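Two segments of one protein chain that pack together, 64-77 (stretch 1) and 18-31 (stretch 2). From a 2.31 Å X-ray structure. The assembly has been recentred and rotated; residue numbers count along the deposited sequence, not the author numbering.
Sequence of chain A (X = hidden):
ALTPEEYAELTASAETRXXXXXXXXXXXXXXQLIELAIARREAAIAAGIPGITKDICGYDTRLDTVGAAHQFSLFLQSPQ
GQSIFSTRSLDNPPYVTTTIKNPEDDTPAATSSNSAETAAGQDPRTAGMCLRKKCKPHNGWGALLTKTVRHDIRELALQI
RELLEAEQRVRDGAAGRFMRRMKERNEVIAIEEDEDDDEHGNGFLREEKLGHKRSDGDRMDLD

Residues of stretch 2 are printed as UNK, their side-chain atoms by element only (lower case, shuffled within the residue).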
ATOM      1  N   ASP A  64       3.568  -9.701   6.306  1.00 56.15           N
ATOM      2  CA  ASP A  64       4.866  -9.309   5.780  1.00 60.04           C
ATOM      3  C   ASP A  64       4.754  -8.806   4.348  1.00 62.59           C
ATOM      4  O   ASP A  64       5.566  -7.974   3.927  1.00 61.11           O
ATOM      5  CB  ASP A  64       5.835 -10.479   5.869  1.00 62.76           C
ATOM      6  CG  ASP A  64       6.104 -10.888   7.294  1.00 65.59           C
ATOM      7  OD1 ASP A  64       5.642 -10.179   8.218  1.00 65.47           O
ATOM      8  OD2 ASP A  64       6.760 -11.925   7.493  1.00 69.51           O
ATOM      9  N   THR A  65       3.755  -9.293   3.597  1.00 57.51           N
ATOM     10  CA  THR A  65       3.431  -8.724   2.291  1.00 60.34           C
ATOM     11  C   THR A  65       3.271  -7.212   2.366  1.00 60.88           C
ATOM     12  O   THR A  65       3.698  -6.490   1.461  1.00 61.12           O
ATOM     13  CB  THR A  65       2.150  -9.360   1.758  1.00 59.30           C
ATOM     14  OG1 THR A  65       2.251 -10.779   1.881  1.00 63.87           O
ATOM     15  CG2 THR A  65       1.946  -9.019   0.301  1.00 62.54           C
ATOM     16  N   VAL A  66       2.659  -6.717   3.446  1.00 62.98           N
ATOM     17  CA  VAL A  66       2.471  -5.278   3.596  1.00 60.61           C
ATOM     18  C   VAL A  66       3.813  -4.566   3.580  1.00 61.67           C
ATOM     19  O   VAL A  66       3.933  -3.468   3.024  1.00 63.11           O
ATOM     20  CB  VAL A  66       1.676  -4.975   4.881  1.00 51.48           C
ATOM     21  CG1 VAL A  66       1.656  -3.487   5.161  1.00 52.53           C
ATOM     22  CG2 VAL A  66       0.282  -5.517   4.765  1.00 54.42           C
ATOM     23  N   GLY A  67       4.848  -5.191   4.150  1.00 59.43           N
ATOM     24  CA  GLY A  67       6.165  -4.568   4.167  1.00 60.67           C
ATOM     25  C   GLY A  67       6.732  -4.332   2.776  1.00 64.48           C
ATOM     26  O   GLY A  67       7.253  -3.253   2.479  1.00 64.37           O
ATOM     27  N   ALA A  68       6.644  -5.343   1.904  1.00 60.16           N
ATOM     28  CA  ALA A  68       7.162  -5.194   0.546  1.00 65.29           C
ATOM     29  C   ALA A  68       6.243  -4.358  -0.335  1.00 65.56           C
ATOM     30  O   ALA A  68       6.729  -3.652  -1.226  1.00 61.74           O
ATOM     31  CB  ALA A  68       7.380  -6.563  -0.099  1.00 66.47           C
ATOM     32  N   ALA A  69       4.920  -4.432  -0.120  1.00 64.72           N
ATOM     33  CA  ALA A  69       4.020  -3.524  -0.824  1.00 60.25           C
ATOM     34  C   ALA A  69       4.360  -2.073  -0.500  1.00 60.43           C
ATOM     35  O   ALA A  69       4.369  -1.212  -1.389  1.00 60.25           O
ATOM     36  CB  ALA A  69       2.566  -3.841  -0.473  1.00 52.73           C
ATOM     37  N   HIS A  70       4.684  -1.793   0.764  1.00 59.54           N
ATOM     38  CA  HIS A  70       5.066  -0.438   1.154  1.00 61.61           C
ATOM     39  C   HIS A  70       6.347   0.007   0.458  1.00 63.72           C
ATOM     40  O   HIS A  70       6.504   1.190   0.132  1.00 63.92           O
ATOM     41  CB  HIS A  70       5.239  -0.353   2.666  1.00 54.43           C
ATOM     42  CG  HIS A  70       5.731   0.980   3.142  1.00 60.39           C
ATOM     43  ND1 HIS A  70       5.076   2.161   2.862  1.00 59.49           N
ATOM     44  CD2 HIS A  70       6.825   1.323   3.865  1.00 59.81           C
ATOM     45  CE1 HIS A  70       5.739   3.172   3.398  1.00 58.28           C
ATOM     46  NE2 HIS A  70       6.805   2.689   4.009  1.00 60.43           N
ATOM     47  N   GLN A  71       7.291  -0.912   0.250  1.00 63.31           N
ATOM     48  CA  GLN A  71       8.535  -0.503  -0.389  1.00 66.30           C
ATOM     49  C   GLN A  71       8.298  -0.180  -1.856  1.00 65.36           C
ATOM     50  O   GLN A  71       8.836   0.805  -2.376  1.00 66.08           O
ATOM     51  CB  GLN A  71       9.599  -1.590  -0.229  1.00 68.99           C
ATOM     52  CG  GLN A  71      11.015  -1.108  -0.535  1.00 73.20           C
ATOM     53  CD  GLN A  71      11.565  -0.161   0.527  1.00 77.74           C
ATOM     54  OE1 GLN A  71      11.227  -0.268   1.710  1.00 81.92           O
ATOM     55  NE2 GLN A  71      12.412   0.777   0.104  1.00 76.92           N
ATOM     56  N   PHE A  72       7.471  -0.987  -2.529  1.00 63.25           N
ATOM     57  CA  PHE A  72       7.104  -0.707  -3.912  1.00 63.93           C
ATOM     58  C   PHE A  72       6.403   0.638  -4.049  1.00 64.74           C
ATOM     59  O   PHE A  72       6.558   1.314  -5.076  1.00 63.64           O
ATOM     60  CB  PHE A  72       6.210  -1.824  -4.446  1.00 63.60           C
ATOM     61  CG  PHE A  72       6.177  -1.902  -5.938  1.00 67.33           C
ATOM     62  CD1 PHE A  72       7.285  -1.537  -6.685  1.00 70.61           C
ATOM     63  CD2 PHE A  72       5.039  -2.329  -6.601  1.00 68.09           C
ATOM     64  CE1 PHE A  72       7.263  -1.605  -8.069  1.00 72.34           C
ATOM     65  CE2 PHE A  72       5.007  -2.400  -7.984  1.00 69.83           C
ATOM     66  CZ  PHE A  72       6.119  -2.034  -8.721  1.00 73.79           C
ATOM     67  N   SER A  73       5.625   1.043  -3.037  1.00 62.51           N
ATOM     68  CA  SER A  73       5.009   2.367  -3.071  1.00 61.84           C
ATOM     69  C   SER A  73       6.070   3.450  -3.056  1.00 65.52           C
ATOM     70  O   SER A  73       5.973   4.433  -3.805  1.00 62.35           O
ATOM     71  CB  SER A  73       4.052   2.563  -1.900  1.00 55.05           C
ATOM     72  OG  SER A  73       2.908   1.742  -2.041  1.00 59.00           O
ATOM     73  N   LEU A  74       7.094   3.278  -2.213  1.00 62.06           N
ATOM     74  CA  LEU A  74       8.214   4.215  -2.187  1.00 66.04           C
ATOM     75  C   LEU A  74       8.948   4.256  -3.533  1.00 64.33           C
ATOM     76  O   LEU A  74       9.325   5.331  -4.007  1.00 61.78           O
ATOM     77  CB  LEU A  74       9.163   3.844  -1.043  1.00 61.24           C
ATOM     78  CG  LEU A  74       8.498   3.763   0.331  1.00 64.41           C
ATOM     79  CD1 LEU A  74       9.411   3.183   1.387  1.00 64.06           C
ATOM     80  CD2 LEU A  74       8.058   5.141   0.746  1.00 59.26           C
ATOM     81  N   PHE A  75       9.154   3.096  -4.162  1.00 66.84           N
ATOM     82  CA  PHE A  75       9.743   3.055  -5.502  1.00 73.45           C
ATOM     83  C   PHE A  75       8.949   3.915  -6.479  1.00 70.61           C
ATOM     84  O   PHE A  75       9.507   4.795  -7.140  1.00 70.80           O
ATOM     85  CB  PHE A  75       9.820   1.602  -5.985  1.00 70.84           C
ATOM     86  CG  PHE A  75      10.448   1.417  -7.354  1.00 80.32           C
ATOM     87  CD1 PHE A  75       9.777   1.794  -8.522  1.00 84.62           C
ATOM     88  CD2 PHE A  75      11.709   0.843  -7.469  1.00 81.98           C
ATOM     89  CE1 PHE A  75      10.353   1.608  -9.773  1.00 90.00           C
ATOM     90  CE2 PHE A  75      12.291   0.656  -8.714  1.00 86.53           C
ATOM     91  CZ  PHE A  75      11.610   1.040  -9.867  1.00 90.99           C
ATOM     92  N   LEU A  76       7.638   3.675  -6.577  1.00 67.80           N
ATOM     93  CA  LEU A  76       6.800   4.415  -7.510  1.00 65.01           C
ATOM     94  C   LEU A  76       6.669   5.890  -7.149  1.00 64.50           C
ATOM     95  O   LEU A  76       6.091   6.647  -7.930  1.00 71.12           O
ATOM     96  CB  LEU A  76       5.408   3.773  -7.601  1.00 59.99           C
ATOM     97  CG  LEU A  76       5.324   2.332  -8.130  1.00 64.70           C
ATOM     98  CD1 LEU A  76       3.907   1.794  -8.046  1.00 55.83           C
ATOM     99  CD2 LEU A  76       5.839   2.217  -9.557  1.00 63.57           C
ATOM    100  N   GLN A  77       7.189   6.327  -6.013  1.00 62.75           N
ATOM    101  CA  GLN A  77       7.150   7.746  -5.692  1.00 66.40           C
ATOM    102  C   GLN A  77       8.396   8.488  -6.151  1.00 72.63           C
ATOM    103  O   GLN A  77       8.393   9.727  -6.163  1.00 69.21           O
ATOM    104  CB  GLN A  77       6.946   7.939  -4.194  1.00 61.98           C
ATOM    105  CG  GLN A  77       5.515   7.681  -3.746  1.00 60.28           C
ATOM    106  CD  GLN A  77       5.391   7.672  -2.244  1.00 58.53           C
ATOM    107  OE1 GLN A  77       5.073   6.641  -1.633  1.00 63.30           O
ATOM    108  NE2 GLN A  77       5.657   8.816  -1.628  1.00 54.75           N
ATOM    109  N   UNK A  18      -1.286   4.793 -14.582  1.00 38.37           N
ATOM    110  CA  UNK A  18      -1.853   3.457 -14.589  1.00 38.98           C
ATOM    111  C   UNK A  18      -1.216   2.595 -13.506  1.00 42.71           C
ATOM    112  O   UNK A  18      -1.920   1.956 -12.711  1.00 39.28           O
ATOM    113  o   UNK A  18      -2.686   1.961 -16.287  1.00 50.85           O
ATOM    114  c   UNK A  18      -1.639   2.842 -15.967  1.00 37.85           C
ATOM    115  N   UNK A  19       0.128   2.586 -13.443  1.00 38.72           N
ATOM    116  CA  UNK A  19       0.822   1.792 -12.424  1.00 42.96           C
ATOM    117  C   UNK A  19       0.481   2.285 -11.023  1.00 42.17           C
ATOM    118  O   UNK A  19       0.311   1.479 -10.093  1.00 42.62           O
ATOM    119  n   UNK A  19       6.587   1.458 -15.239  1.00 83.03           N
ATOM    120  c   UNK A  19       2.873   1.501 -14.047  1.00 51.47           C
ATOM    121  c   UNK A  19       2.348   1.835 -12.622  1.00 42.49           C
ATOM    122  c   UNK A  19       4.371   1.049 -14.036  1.00 64.89           C
ATOM    123  c   UNK A  19       5.095   1.325 -15.376  1.00 70.06           C
ATOM    124  N   UNK A  20       0.386   3.608 -10.851  1.00 36.11           N
ATOM    125  CA  UNK A  20       0.086   4.159  -9.536  1.00 39.27           C
ATOM    126  C   UNK A  20      -1.308   3.754  -9.084  1.00 38.92           C
ATOM    127  O   UNK A  20      -1.510   3.468  -7.902  1.00 35.17           O
ATOM    128  c   UNK A  20       1.597   7.723 -10.112  1.00 42.21           C
ATOM    129  c   UNK A  20       0.224   5.681  -9.546  1.00 38.23           C
ATOM    130  c   UNK A  20       2.496   5.982  -8.539  1.00 43.27           C
ATOM    131  c   UNK A  20       1.642   6.228  -9.774  1.00 44.33           C
ATOM    132  N   UNK A  21      -2.280   3.718 -10.013  1.00 36.64           N
ATOM    133  CA  UNK A  21      -3.631   3.300  -9.649  1.00 40.03           C
ATOM    134  C   UNK A  21      -3.673   1.830  -9.249  1.00 43.82           C
ATOM    135  O   UNK A  21      -4.364   1.463  -8.285  1.00 41.00           O
ATOM    136  c   UNK A  21      -4.597   3.570 -10.792  1.00 34.59           C
ATOM    137  o   UNK A  21      -4.663   4.961 -10.996  1.00 39.73           O
ATOM    138  N   UNK A  22      -2.933   0.980  -9.973  1.00 40.04           N
ATOM    139  CA  UNK A  22      -2.815  -0.423  -9.590  1.00 42.05           C
ATOM    140  C   UNK A  22      -2.126  -0.574  -8.234  1.00 43.85           C
ATOM    141  O   UNK A  22      -2.505  -1.430  -7.427  1.00 40.80           O
ATOM    142  c   UNK A  22      -2.023  -1.455 -13.229  1.00 58.60           C
ATOM    143  c   UNK A  22      -2.880  -1.361 -11.964  1.00 48.84           C
ATOM    144  o   UNK A  22      -0.814  -1.802 -13.142  1.00 58.42           O
ATOM    145  c   UNK A  22      -2.065  -1.189 -10.679  1.00 46.64           C
ATOM    146  o   UNK A  22      -2.568  -1.181 -14.324  1.00 60.25           O
ATOM    147  N   UNK A  23      -1.124   0.260  -7.949  1.00 42.33           N
ATOM    148  CA  UNK A  23      -0.520   0.195  -6.620  1.00 42.30           C
ATOM    149  C   UNK A  23      -1.521   0.594  -5.529  1.00 43.03           C
ATOM    150  O   UNK A  23      -1.506   0.032  -4.421  1.00 40.31           O
ATOM    151  c   UNK A  23       2.041  -0.526  -5.040  1.00 50.09           C
ATOM    152  c   UNK A  23       0.726   1.079  -6.560  1.00 37.57           C
ATOM    153  n   UNK A  23       2.513  -0.803  -3.831  1.00 56.58           N
ATOM    154  o   UNK A  23       1.967  -1.371  -5.924  1.00 51.96           O
ATOM    155  c   UNK A  23       1.573   0.915  -5.281  1.00 45.79           C
ATOM    156  N   UNK A  24      -2.392   1.564  -5.812  1.00 40.06           N
ATOM    157  CA  UNK A  24      -3.381   1.958  -4.814  1.00 38.28           C
ATOM    158  C   UNK A  24      -4.361   0.821  -4.570  1.00 40.89           C
ATOM    159  O   UNK A  24      -4.731   0.543  -3.418  1.00 40.62           O
ATOM    160  c   UNK A  24      -4.093   3.249  -5.240  1.00 35.77           C
ATOM    161  c   UNK A  24      -3.186   4.467  -4.984  1.00 39.24           C
ATOM    162  c   UNK A  24      -5.425   3.383  -4.522  1.00 38.94           C
ATOM    163  c   UNK A  24      -3.692   5.806  -5.565  1.00 31.80           C
ATOM    164  N   UNK A  25      -4.791   0.145  -5.644  1.00 39.21           N
ATOM    165  CA  UNK A  25      -5.624  -1.049  -5.503  1.00 42.81           C
ATOM    166  C   UNK A  25      -4.949  -2.095  -4.620  1.00 43.67           C
ATOM    167  O   UNK A  25      -5.582  -2.663  -3.710  1.00 43.81           O
ATOM    168  c   UNK A  25      -5.940  -1.643  -6.877  1.00 37.42           C
ATOM    169  N   UNK A  26      -3.663  -2.359  -4.868  1.00 40.96           N
ATOM    170  CA  UNK A  26      -2.933  -3.283  -4.006  1.00 45.61           C
ATOM    171  C   UNK A  26      -3.009  -2.833  -2.554  1.00 43.48           C
ATOM    172  O   UNK A  26      -3.225  -3.656  -1.664  1.00 42.05           O
ATOM    173  c   UNK A  26      -0.576  -4.275  -3.569  1.00 48.68           C
ATOM    174  c   UNK A  26      -1.476  -3.408  -4.453  1.00 43.48           C
ATOM    175  c   UNK A  26      -1.240  -5.632  -3.280  1.00 50.43           C
ATOM    176  c   UNK A  26       0.804  -4.477  -4.175  1.00 49.37           C
ATOM    177  N   UNK A  27      -2.880  -1.520  -2.315  1.00 41.17           N
ATOM    178  CA  UNK A  27      -2.904  -0.966  -0.967  1.00 41.65           C
ATOM    179  C   UNK A  27      -4.253  -1.186  -0.291  1.00 43.61           C
ATOM    180  O   UNK A  27      -4.315  -1.480   0.913  1.00 37.85           O
ATOM    181  s   UNK A  27      -0.803   0.929  -1.172  1.00 49.98           S
ATOM    182  c   UNK A  27      -2.575   0.527  -1.014  1.00 39.25           C
ATOM    183  N   UNK A  28      -5.345  -1.035  -1.045  1.00 36.59           N
ATOM    184  CA  UNK A  28      -6.657  -1.269  -0.460  1.00 43.12           C
ATOM    185  C   UNK A  28      -6.798  -2.719  -0.016  1.00 40.12           C
ATOM    186  O   UNK A  28      -7.411  -2.995   1.012  1.00 42.82           O
ATOM    187  c   UNK A  28      -9.031   1.099  -2.481  1.00 44.46           C
ATOM    188  c   UNK A  28      -7.766  -0.890  -1.447  1.00 39.56           C
ATOM    189  n   UNK A  28      -8.813   2.443  -3.024  1.00 56.92           N
ATOM    190  n   UNK A  28      -9.258   3.493  -1.039  1.00 55.34           N
ATOM    191  n   UNK A  28      -8.691   4.765  -2.875  1.00 53.60           N
ATOM    192  c   UNK A  28      -8.925   3.567  -2.317  1.00 57.73           C
ATOM    193  c   UNK A  28      -7.713   0.564  -1.903  1.00 48.99           C
ATOM    194  N   UNK A  29      -6.213  -3.651  -0.773  1.00 41.42           N
ATOM    195  CA  UNK A  29      -6.222  -5.059  -0.408  1.00 42.95           C
ATOM    196  C   UNK A  29      -5.320  -5.344   0.780  1.00 45.15           C
ATOM    197  O   UNK A  29      -5.618  -6.248   1.569  1.00 43.41           O
ATOM    198  c   UNK A  29      -5.786  -5.917  -1.585  1.00 45.23           C
ATOM    199  c   UNK A  29      -6.814  -5.974  -2.679  1.00 51.46           C
ATOM    200  n   UNK A  29      -5.609  -7.807  -3.689  1.00 69.89           N
ATOM    201  c   UNK A  29      -6.293  -6.681  -3.898  1.00 59.59           C
ATOM    202  o   UNK A  29      -6.490  -6.223  -5.016  1.00 58.59           O
ATOM    203  N   UNK A  30      -4.215  -4.607   0.923  1.00 42.33           N
ATOM    204  CA  UNK A  30      -3.457  -4.720   2.164  1.00 43.82           C
ATOM    205  C   UNK A  30      -4.310  -4.284   3.352  1.00 44.93           C
ATOM    206  O   UNK A  30      -4.253  -4.897   4.427  1.00 45.43           O
ATOM    207  s   UNK A  30      -0.581  -6.094   1.292  1.00 57.17           S
ATOM    208  c   UNK A  30      -2.167  -3.905   2.077  1.00 43.70           C
ATOM    209  c   UNK A  30      -1.180  -4.394   1.002  1.00 43.67           C
ATOM    210  c   UNK A  30      -1.749  -7.119   0.389  1.00 38.63           C
ATOM    211  N   UNK A  31      -5.147  -3.260   3.169  1.00 38.30           N
ATOM    212  CA  UNK A  31      -6.032  -2.874   4.258  1.00 41.48           C
ATOM    213  C   UNK A  31      -7.010  -3.995   4.592  1.00 41.74           C
ATOM    214  O   UNK A  31      -7.294  -4.237   5.766  1.00 44.07           O
ATOM    215  c   UNK A  31      -6.458   0.875   3.285  1.00 40.65           C
ATOM    216  c   UNK A  31      -5.289  -0.069   5.306  1.00 46.63           C
ATOM    217  c   UNK A  31      -6.765  -1.579   3.939  1.00 37.24           C
ATOM    218  c   UNK A  31      -5.816  -0.371   3.914  1.00 43.84           C
TER

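Position 18 has one carbon and one oxygen beyond the backbone, far from stretch 1: a serine, Ser-18, whose small polar side chain suits the exposed surface. Position 19 carries four carbons in a row ending in nitrogen, the signature of lysine. The long chain of Lys-19 skirts the edge of the contact, covering apolar surface with its methylenes while its amine stays free of stretch 1; its backbone O lies 4.1 Å from CD1 of Leu-76.

At position 20 four carbons fork at the second, and one terminal methyl lies 3.8 Å from CB of Leu-76. This is leucine; the CA-to-CB bond of Leu-20 points sideways, but the fork brings its end nearer to the partner helix. Position 21, one carbon and one oxygen, is Ser-21, exposed and out of reach. Position 22 has three carbons, the third bearing two oxygens: Glu-22, whose carboxylate remains at the surface.

Position 23 also has three carbons, but the third carries one oxygen and one nitrogen, so it is a glutamine. The nitrogen lies 3.1 Å from OG of Ser-73, and the side chain sits as a knob among Ala-69, Phe-72, Ser-73 and Leu-76. Gln-23 suits this buried place because its carbons can pack, with CB 3.6 Å from CD1 of Leu-76, while its amide can donate a hydrogen bond. That bond, from NE2 of Gln-23 to OG of Ser-73, is nearly straight at 165°. NE2 is also 3.1 Å from O of Ala-69, but the angle is too poor for a hydrogen bond. OE1 of Gln-23 approaches CD2 of Phe-72 at 3.3 Å, oblique to the ring.

Position 24 shows four carbons forked at the first, one arm two carbons long: this is isoleucine, and the CA-to-CB bond of Ile-24 points away from stretch 1. Position 25, a single carbon, is Ala-25, also out of reach. Position 26 has four carbons forked at the second, one methyl 4.1 Å from CB of Ala-69; Leu-26 thus lends apolar cover at the partly exposed edge of the contact. Position 27 has one carbon and one sulfur, the sulfur 3.9 Å from OG of Ser-73. Cys-27 is compact enough to be buried beside the neighbouring helix.

Position 28, three carbons, a nitrogen and a carbon bearing two more nitrogens, is Arg-28, and position 29, three carbons ending in one oxygen and one nitrogen, is Gln-29; both are exposed and out of reach. Position 30 is an unbranched run of two carbons, sulfur and carbon, its sulfur 3.6 Å from CG2 of Val-66. The flexible chain of Met-30 also brings CG to 4.1 Å from CB of Ala-69. Position 31, four carbons forked at the second, is Leu-31, its CA-to-CB bond pointing away.

The helices run roughly antiparallel, at 156°, with axes 10.4 Å apart at closest approach. Met-30 packs at one end and Leu-20 at the other, while Gln-23 adds a polar link between them; together the stretches bury 509 Å².

Stretch 2, residues 18-31: SKLSEQIALCRQML
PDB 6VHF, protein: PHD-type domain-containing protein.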